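Local coordinates for N-terminal acetyltransferase-like protein (Chaetomium thermophilum, PDB 5NNP), which is probably the TPR-built auxiliary subunit of an N-terminal acetyltransferase A complex, supporting transfer of acetyl groups to protein N-termini, at residues Y245-L249 with D257-L262. Sequence-based numbering, arbitrary orientation.
Sequences YRALL and DYYKGL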
loop_
_atom_site.group_PDB
_atom_site.type_symbol
_atom_site.label_atom_id
_atom_site.label_comp_id
_atom_site.label_asym_id
_atom_site.label_seq_id
_atom_site.Cartn_x
_atom_site.Cartn_y
_atom_site.Cartn_z
ATOM N N TYR A 245 24.381 -8.762 -13.246
ATOM C CA TYR A 245 23.007 -9.076 -13.613
ATOM C C TYR A 245 22.826 -10.580 -13.814
ATOM O O TYR A 245 21.748 -11.128 -13.537
ATOM C CB TYR A 245 22.592 -8.301 -14.863
ATOM C CG TYR A 245 22.207 -6.876 -14.555
ATOM C CD1 TYR A 245 21.094 -6.594 -13.757
ATOM C CD2 TYR A 245 22.963 -5.809 -15.028
ATOM C CE1 TYR A 245 20.733 -5.278 -13.450
ATOM C CE2 TYR A 245 22.611 -4.492 -14.728
ATOM C CZ TYR A 245 21.495 -4.238 -13.939
ATOM O OH TYR A 245 21.133 -2.946 -13.654
ATOM N N ARG A 246 23.888 -11.249 -14.259
ATOM C CA ARG A 246 23.863 -12.699 -14.347
ATOM C C ARG A 246 23.698 -13.323 -12.962
ATOM O O ARG A 246 22.927 -14.272 -12.793
ATOM C CB ARG A 246 25.126 -13.227 -15.021
ATOM C CG ARG A 246 25.124 -13.033 -16.512
ATOM C CD ARG A 246 26.228 -13.812 -17.182
ATOM N NE ARG A 246 25.840 -14.143 -18.552
ATOM C CZ ARG A 246 26.167 -13.426 -19.619
ATOM N NH1 ARG A 246 26.917 -12.338 -19.481
ATOM N NH2 ARG A 246 25.753 -13.805 -20.820
ATOM N N ALA A 247 24.415 -12.787 -11.976
ATOM C CA ALA A 247 24.278 -13.239 -10.587
ATOM C C ALA A 247 22.837 -13.126 -10.082
ATOM O O ALA A 247 22.323 -14.042 -9.426
ATOM C CB ALA A 247 25.204 -12.455 -9.687
ATOM N N LEU A 248 22.189 -12.008 -10.403
ATOM C CA LEU A 248 20.814 -11.778 -9.980
ATOM C C LEU A 248 19.851 -12.706 -10.717
ATOM O O LEU A 248 18.856 -13.168 -10.140
ATOM C CB LEU A 248 20.421 -10.316 -10.199
ATOM C CG LEU A 248 21.017 -9.323 -9.191
ATOM C CD1 LEU A 248 21.025 -7.904 -9.748
ATOM C CD2 LEU A 248 20.259 -9.369 -7.856
ATOM N N LEU A 249 20.154 -12.996 -11.981
ATOM C CA LEU A 249 19.275 -13.842 -12.783
ATOM C C LEU A 249 19.291 -15.252 -12.237
ATOM O O LEU A 249 18.245 -15.902 -12.138
ATOM C CB LEU A 249 19.691 -13.853 -14.254
ATOM C CG LEU A 249 19.190 -12.708 -15.133
ATOM C CD1 LEU A 249 19.887 -12.754 -16.474
ATOM C CD2 LEU A 249 17.679 -12.788 -15.300
ATOM N N ASP A 257 13.635 -7.031 -15.015
ATOM C CA ASP A 257 14.695 -6.031 -15.098
ATOM C C ASP A 257 16.107 -6.613 -15.125
ATOM O O ASP A 257 17.023 -5.974 -15.659
ATOM C CB ASP A 257 14.576 -5.032 -13.948
ATOM C CG ASP A 257 13.387 -4.121 -14.101
ATOM O OD1 ASP A 257 12.838 -4.048 -15.223
ATOM O OD2 ASP A 257 12.996 -3.485 -13.104
ATOM N N TYR A 258 16.300 -7.806 -14.566
ATOM C CA TYR A 258 17.625 -8.427 -14.609
ATOM C C TYR A 258 17.987 -8.769 -16.053
ATOM O O TYR A 258 19.145 -8.618 -16.453
ATOM C CB TYR A 258 17.701 -9.684 -13.734
ATOM C CG TYR A 258 17.436 -9.454 -12.256
ATOM C CD1 TYR A 258 17.617 -8.196 -11.676
ATOM C CD2 TYR A 258 16.999 -10.490 -11.444
ATOM C CE1 TYR A 258 17.375 -7.984 -10.327
ATOM C CE2 TYR A 258 16.748 -10.283 -10.097
ATOM C CZ TYR A 258 16.941 -9.027 -9.540
ATOM O OH TYR A 258 16.681 -8.813 -8.200
ATOM N N TYR A 259 17.005 -9.219 -16.844
ATOM C CA TYR A 259 17.284 -9.475 -18.259
ATOM C C TYR A 259 17.608 -8.158 -18.989
ATOM O O TYR A 259 18.564 -8.093 -19.766
ATOM C CB TYR A 259 16.114 -10.192 -18.944
ATOM C CG TYR A 259 15.865 -11.602 -18.454
ATOM C CD1 TYR A 259 16.580 -12.675 -18.970
ATOM C CD2 TYR A 259 14.901 -11.863 -17.488
ATOM C CE1 TYR A 259 16.353 -13.974 -18.527
ATOM C CE2 TYR A 259 14.670 -13.150 -17.035
ATOM C CZ TYR A 259 15.400 -14.202 -17.559
ATOM O OH TYR A 259 15.157 -15.479 -17.107
ATOM N N LYS A 260 16.818 -7.115 -18.735
ATOM C CA LYS A 260 17.071 -5.811 -19.340
ATOM C C LYS A 260 18.497 -5.357 -19.047
ATOM O O LYS A 260 19.248 -5.020 -19.965
ATOM C CB LYS A 260 16.071 -4.762 -18.846
ATOM C CG LYS A 260 14.678 -4.929 -19.421
ATOM C CD LYS A 260 13.723 -3.855 -18.941
ATOM C CE LYS A 260 12.350 -4.029 -19.576
ATOM N NZ LYS A 260 11.453 -2.883 -19.251
ATOM N N GLY A 261 18.865 -5.384 -17.766
ATOM C CA GLY A 261 20.206 -5.050 -17.328
ATOM C C GLY A 261 21.303 -5.835 -18.026
ATOM O O GLY A 261 22.256 -5.242 -18.527
ATOM N N LEU A 262 21.180 -7.160 -18.060
ATOM C CA LEU A 262 22.171 -8.001 -18.729
ATOM C C LEU A 262 22.311 -7.596 -20.179
ATOM O O LEU A 262 23.413 -7.317 -20.671
ATOM C CB LEU A 262 21.788 -9.484 -18.655
ATOM C CG LEU A 262 22.759 -10.439 -19.359
ATOM C CD1 LEU A 262 24.177 -10.303 -18.778
ATOM C CD2 LEU A 262 22.282 -11.891 -19.285
#
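Tyr258 lays one face of its ring against Leu248: CB of Leu248 stands 3.5 Å from the ring centroid and 4° off the normal, a CH-pi contact placed almost exactly over the centre. The two side chains run at about a right angle, and both methyls of Leu248 continue along the same ring, CD2 coming within 3.6 Å of the Tyr258 OH. That hydroxyl is hydrogen-bonded to Glu226 OE2 on helix 221-234, so the far end of the ring is held by a third helix. Nearer the backbone, CB of Tyr258 meets Leu249 CD2 at 3.5 Å as the two side chains pass in opposite directions.

The same methyl serves Tyr259. With CG anti to the carbonyl carbon, this ring comes back to Leu249 although its CB bond leaves the opposing helix, and Leu249 CD2 sits 3.4 Å from the ring centroid. Tyr259 OH is hydrogen-bonded to Pro253 O, and its ring also stacks with Tyr280 of helix 273-286.

Helices 238-251 and 256-265 form an antiparallel helical hairpin, as in alpha-solenoids of the TPR type; the short segments run at 155° and their axes approach to 8.8 Å. No hydrogen bond crosses between them, so the 521 Å² interface is held by packing, mostly of side chains, with backbone atoms of Gly261 and Leu248 taking part.

At Gly261 the backbone itself is the partner: its CA lies 3.5 Å from the Tyr245 ring centroid, and the lack of a side chain lets the ring lie flat on the helix. Leu262 then reaches in two directions. With CG anti to the backbone N (chi1 179°), the fork at CG turns CD2 to Leu249 CD1 and CD1 over one face of the Arg246 guanidinium, 3.5 Å from NH1.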